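Local coordinates for hypothetical protein, IPT/TIG domain protein (Bacteroides ovatus, PDB 4HW6) that is of uncharacterised function but, with an IPT/TIG domain joined to a six-bladed beta-propeller, probably takes part in carbohydrate or other nutrient binding, at residues I141-F146 and Y156-R161; G182-V187 and M195-D200. All blocks are in the same frame, centred on the assembly; numbering follows the deposited sequence.

In the fold
Both interactions are antiparallel beta hairpins of the six-bladed propeller, and they come in series along the chain: interaction 1 pairs strands 143-146 and 154-158, and interaction 2 pairs strands 184-189 and 195-199 in the next sheet. Each hairpin pairs an outermost strand of its sheet, 143-146 or 184-189, with the strand next to it. Their centres lie about 9 Å apart, and the two hairpins touch. A probable hydrogen bond, 2.9 Å from C184 N to Q160 O, bridges the blades, and W142 NE1 makes a weak one to A185 O. The side chain of V158 packs on C184 and V187, so interaction 1 is joined to interaction 2 by polar and apolar contacts alike.

Interaction 1 (I141-F146 and Y156-R161); sequences IWRMMF and YWVGQR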
# COMPACT_ATOMS: atom_id res chain seq x y z
N ILE A 141 10.05 9.59 5.69
CA ILE A 141 8.78 8.88 5.69
C ILE A 141 9.02 7.49 6.34
O ILE A 141 9.21 6.49 5.66
CB ILE A 141 8.20 8.75 4.25
CG1 ILE A 141 8.25 10.09 3.49
CG2 ILE A 141 6.75 8.28 4.33
CD1 ILE A 141 8.11 9.92 1.98
N TRP A 142 9.01 7.46 7.66
CA TRP A 142 9.64 6.38 8.40
C TRP A 142 8.71 5.18 8.61
O TRP A 142 9.08 4.05 8.34
CB TRP A 142 10.19 6.93 9.73
CG TRP A 142 10.81 5.88 10.60
CD1 TRP A 142 10.34 5.46 11.81
CD2 TRP A 142 11.98 5.13 10.33
NE1 TRP A 142 11.15 4.47 12.30
CE2 TRP A 142 12.17 4.24 11.41
CE3 TRP A 142 12.91 5.12 9.29
CZ2 TRP A 142 13.24 3.36 11.48
CZ3 TRP A 142 13.97 4.23 9.35
CH2 TRP A 142 14.12 3.36 10.43
N ARG A 143 7.52 5.43 9.15
CA ARG A 143 6.49 4.39 9.32
C ARG A 143 5.12 5.01 9.06
O ARG A 143 4.80 6.06 9.64
CB ARG A 143 6.48 3.81 10.73
CG ARG A 143 7.76 3.13 11.18
CD ARG A 143 7.98 1.81 10.47
NE ARG A 143 9.21 1.15 10.95
CZ ARG A 143 10.40 1.16 10.34
NH1 ARG A 143 10.61 1.83 9.22
NH2 ARG A 143 11.41 0.47 10.87
N MSE A 144 4.32 4.35 8.23
CA MSE A 144 2.97 4.81 7.86
C MSE A 144 1.87 4.00 8.51
O MSE A 144 2.04 2.79 8.79
CB MSE A 144 2.73 4.61 6.35
CG MSE A 144 3.47 5.46 5.47
SE MSE A 144 3.13 4.83 3.63
CE MSE A 144 3.98 6.37 2.83
N MSE A 145 0.73 4.65 8.71
CA MSE A 145 -0.47 3.94 9.19
C MSE A 145 -1.74 4.72 8.83
O MSE A 145 -1.85 5.92 9.08
CB MSE A 145 -0.33 3.80 10.70
CG MSE A 145 -1.46 3.22 11.42
SE MSE A 145 -1.48 1.29 11.38
CE MSE A 145 0.36 0.86 10.97
N PHE A 146 -2.71 4.03 8.23
CA PHE A 146 -4.04 4.60 8.08
C PHE A 146 -4.76 4.60 9.44
O PHE A 146 -4.63 3.65 10.22
CB PHE A 146 -4.88 3.78 7.07
CG PHE A 146 -4.68 4.17 5.63
CD1 PHE A 146 -5.27 5.31 5.13
CD2 PHE A 146 -3.96 3.36 4.76
CE1 PHE A 146 -5.11 5.68 3.81
CE2 PHE A 146 -3.81 3.72 3.42
CZ PHE A 146 -4.38 4.88 2.96
N TYR A 156 -1.20 8.61 8.12
CA TYR A 156 -0.23 9.31 8.94
C TYR A 156 1.13 8.67 8.79
O TYR A 156 1.24 7.46 8.54
CB TYR A 156 -0.63 9.24 10.42
CG TYR A 156 -1.93 9.92 10.74
CD1 TYR A 156 -1.97 11.26 11.08
CD2 TYR A 156 -3.12 9.21 10.71
CE1 TYR A 156 -3.16 11.90 11.38
CE2 TYR A 156 -4.33 9.85 11.00
CZ TYR A 156 -4.33 11.18 11.35
OH TYR A 156 -5.50 11.83 11.63
N TRP A 157 2.18 9.45 9.01
CA TRP A 157 3.49 8.86 9.18
C TRP A 157 4.34 9.58 10.17
O TRP A 157 4.25 10.79 10.29
CB TRP A 157 4.25 8.64 7.86
CG TRP A 157 4.78 9.84 7.14
CD1 TRP A 157 5.90 10.56 7.43
CD2 TRP A 157 4.26 10.39 5.93
NE1 TRP A 157 6.10 11.54 6.47
CE2 TRP A 157 5.11 11.46 5.55
CE3 TRP A 157 3.16 10.09 5.14
CZ2 TRP A 157 4.89 12.21 4.41
CZ3 TRP A 157 2.94 10.87 3.99
CH2 TRP A 157 3.80 11.91 3.66
N VAL A 158 5.11 8.80 10.93
CA VAL A 158 6.16 9.34 11.79
C VAL A 158 7.39 9.59 10.95
O VAL A 158 7.62 8.91 9.93
CB VAL A 158 6.52 8.40 12.95
CG1 VAL A 158 5.39 8.35 13.98
CG2 VAL A 158 6.85 6.99 12.45
N GLY A 159 8.22 10.51 11.43
CA GLY A 159 9.43 10.92 10.75
C GLY A 159 10.69 10.88 11.59
O GLY A 159 11.65 11.56 11.26
N GLN A 160 10.72 10.05 12.64
CA GLN A 160 11.82 10.03 13.61
C GLN A 160 12.05 11.43 14.17
O GLN A 160 11.15 11.98 14.83
CB GLN A 160 13.08 9.40 13.00
CG GLN A 160 12.89 7.92 12.69
CD GLN A 160 14.13 7.30 12.07
OE1 GLN A 160 14.67 7.78 11.06
NE2 GLN A 160 14.57 6.20 12.66
N ARG A 161 13.20 12.06 13.88
CA ARG A 161 13.45 13.41 14.35
C ARG A 161 12.81 14.48 13.47
O ARG A 161 12.80 15.64 13.84
CB ARG A 161 14.94 13.70 14.41
CG ARG A 161 15.71 12.73 15.28
CD ARG A 161 17.17 13.12 15.29
NE ARG A 161 17.96 12.07 15.91
CZ ARG A 161 19.14 12.27 16.51
NH1 ARG A 161 19.70 13.47 16.58
NH2 ARG A 161 19.77 11.22 17.03
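The W142 indole has a nitrogen over each face. On one side the Q160 carboxamide stacks nearly flat, its plane 10° from that of the ring, with Q160 NE2 3.3 Å from W142 CE2; Q160 CG adds a CH-pi contact over the five-membered ring. On the opposite side R143 NH1 stands 3.6 Å above the ring, and V158 CG2 meets the indole edge near CD1. The W157 indole receives I141 CG2 squarely over its five-membered ring, 3.6 Å from the centroid, a second CH-pi contact, and meets F138 edge-to-face. It is set against I141 by its CG, which takes the crowded position between backbone N and carbonyl carbon (chi1 72°). At the rim of the Y156 ring lies M145 O, while H166 stacks on that ring.

Selenomethionine M144 runs beside W157, its CG 4.1 Å from W157 CB. A bend at chi2 (-71°) lets R143 reach back over the W142 ring, where its NH1 bonds to W142 O at 2.8 Å from above the carbonyl plane; N338 is a second partner of NH1. Q160 OE1 accepts a bond from N140 ND2, which fixes how the amide is turned.

In the backbone, M145 and Y156 exchange two hydrogen bonds, M145 N to Y156 O and Y156 N to M145 O, each 2.9 Å. W142 and R143 both face V158 in a classic beta bulge: W142 N donates to V158 O, and V158 N to R143 O. The flat amide-on-indole stack probably rests mainly on dispersion, whereas the charged R143 group over the other face is likely to polarise the W142 pi electrons.

Interaction 2 (G182-V187 and M195-D200); sequences GQCADV and MVVVDD
Four hydrogen bonds hold the two segments together. A185 N donates to V198 O at 2.9 Å and V198 N to D186 O at 3.1 Å, both donors standing above the carbonyl planes; D200 N meets Q183 O at 2.9 Å, in the carbonyl plane. The fourth uses a side chain: D199 CG lies anti to its backbone N (chi1 -175°), and OD1 takes the Q183 N-H at 3.2 Å, approached from 35° above the carboxylate plane. The other oxygen, D199 OD2, accepts at 2.7 Å from a water that in turn accepts from G182 N at 2.8 Å, so one carboxylate holds Q183 N directly and G182 N through the water. An alanine in place of D199 removes the acceptor of Q183 N and one end of the water bridge, and would probably leave the backbone at G182-Q183 less firmly held.

Apolar contacts flank the strands. V187 CG2, anti to its backbone N, crosses obliquely over CG of selenomethionine M195 at 3.8 Å, and C184 SG rests against V197 CG1 at 3.9 Å. The A185 methyl touches both V198 CG1 and D200 CB.

Farther out, D200 OD2 forms a salt bridge with K231, while D186 OD2, whose carboxylate leads away from M195-D200, accepts from C233 N and T232 OG1. D186 N is buried without a partner, probably at some energetic cost; the aspartates D186 and D199, tied to backbone amides, are likely to stay ionised.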
# COMPACT_ATOMS: atom_id res chain seq x y z
N GLY A 182 10.45 14.17 20.39
CA GLY A 182 11.72 14.36 19.69
C GLY A 182 12.08 13.32 18.66
O GLY A 182 12.75 13.64 17.68
N GLN A 183 11.68 12.07 18.87
CA GLN A 183 12.08 11.00 17.95
C GLN A 183 10.98 9.97 17.80
O GLN A 183 10.91 8.99 18.53
CB GLN A 183 13.40 10.36 18.39
CG GLN A 183 14.05 9.51 17.30
CD GLN A 183 15.53 9.29 17.56
OE1 GLN A 183 15.93 8.77 18.61
NE2 GLN A 183 16.35 9.70 16.63
N CYS A 184 10.09 10.24 16.84
CA CYS A 184 8.89 9.41 16.67
C CYS A 184 9.26 8.16 15.89
O CYS A 184 9.51 8.24 14.67
CB CYS A 184 7.79 10.16 15.94
SG CYS A 184 7.12 11.58 16.83
N ALA A 185 9.28 7.02 16.57
CA ALA A 185 9.80 5.77 15.98
C ALA A 185 8.75 4.88 15.33
O ALA A 185 9.09 4.05 14.48
CB ALA A 185 10.56 4.97 17.04
N ASP A 186 7.50 4.97 15.76
CA ASP A 186 6.43 4.15 15.22
C ASP A 186 5.07 4.78 15.57
O ASP A 186 4.97 5.61 16.47
CB ASP A 186 6.54 2.70 15.74
CG ASP A 186 5.75 1.67 14.86
OD1 ASP A 186 5.28 2.03 13.74
OD2 ASP A 186 5.65 0.48 15.28
N VAL A 187 4.04 4.35 14.85
CA VAL A 187 2.67 4.85 15.06
C VAL A 187 1.73 3.68 14.85
O VAL A 187 1.97 2.82 13.99
CB VAL A 187 2.31 6.04 14.13
CG1 VAL A 187 2.53 5.70 12.64
CG2 VAL A 187 0.90 6.52 14.39
N MSE A 195 -4.58 7.13 18.87
CA MSE A 195 -3.31 7.01 18.15
C MSE A 195 -2.14 6.80 19.12
O MSE A 195 -1.98 7.59 20.02
CB MSE A 195 -3.06 8.28 17.35
CG MSE A 195 -1.85 8.24 16.45
SE MSE A 195 -1.51 10.05 15.75
CE MSE A 195 -2.96 10.12 14.47
N VAL A 196 -1.35 5.76 18.91
CA VAL A 196 -0.16 5.46 19.71
C VAL A 196 1.06 5.93 18.95
O VAL A 196 1.17 5.71 17.75
CB VAL A 196 -0.03 3.93 19.94
CG1 VAL A 196 1.11 3.60 20.90
CG2 VAL A 196 -1.34 3.36 20.46
N VAL A 197 1.97 6.62 19.63
CA VAL A 197 3.23 7.04 19.03
C VAL A 197 4.37 6.71 19.99
O VAL A 197 4.33 7.05 21.19
CB VAL A 197 3.26 8.55 18.73
CG1 VAL A 197 4.60 8.94 18.11
CG2 VAL A 197 2.10 8.96 17.82
N VAL A 198 5.40 6.05 19.47
CA VAL A 198 6.56 5.69 20.25
C VAL A 198 7.59 6.80 20.17
O VAL A 198 7.88 7.29 19.08
CB VAL A 198 7.17 4.36 19.75
CG1 VAL A 198 8.53 4.09 20.44
CG2 VAL A 198 6.19 3.24 20.05
N ASP A 199 8.14 7.22 21.31
CA ASP A 199 9.27 8.15 21.37
C ASP A 199 10.51 7.32 21.72
O ASP A 199 10.54 6.73 22.79
CB ASP A 199 9.05 9.18 22.45
CG ASP A 199 10.12 10.28 22.49
OD1 ASP A 199 10.97 10.41 21.55
OD2 ASP A 199 10.07 11.09 23.47
N ASP A 200 11.49 7.29 20.83
CA ASP A 200 12.77 6.60 21.08
C ASP A 200 13.71 7.58 21.78
O ASP A 200 14.27 8.48 21.13
CB ASP A 200 13.36 6.10 19.76
CG ASP A 200 14.74 5.45 19.93
OD1 ASP A 200 15.23 5.27 21.07
OD2 ASP A 200 15.35 5.16 18.88
O HOH W 1 10.57 13.75 23.14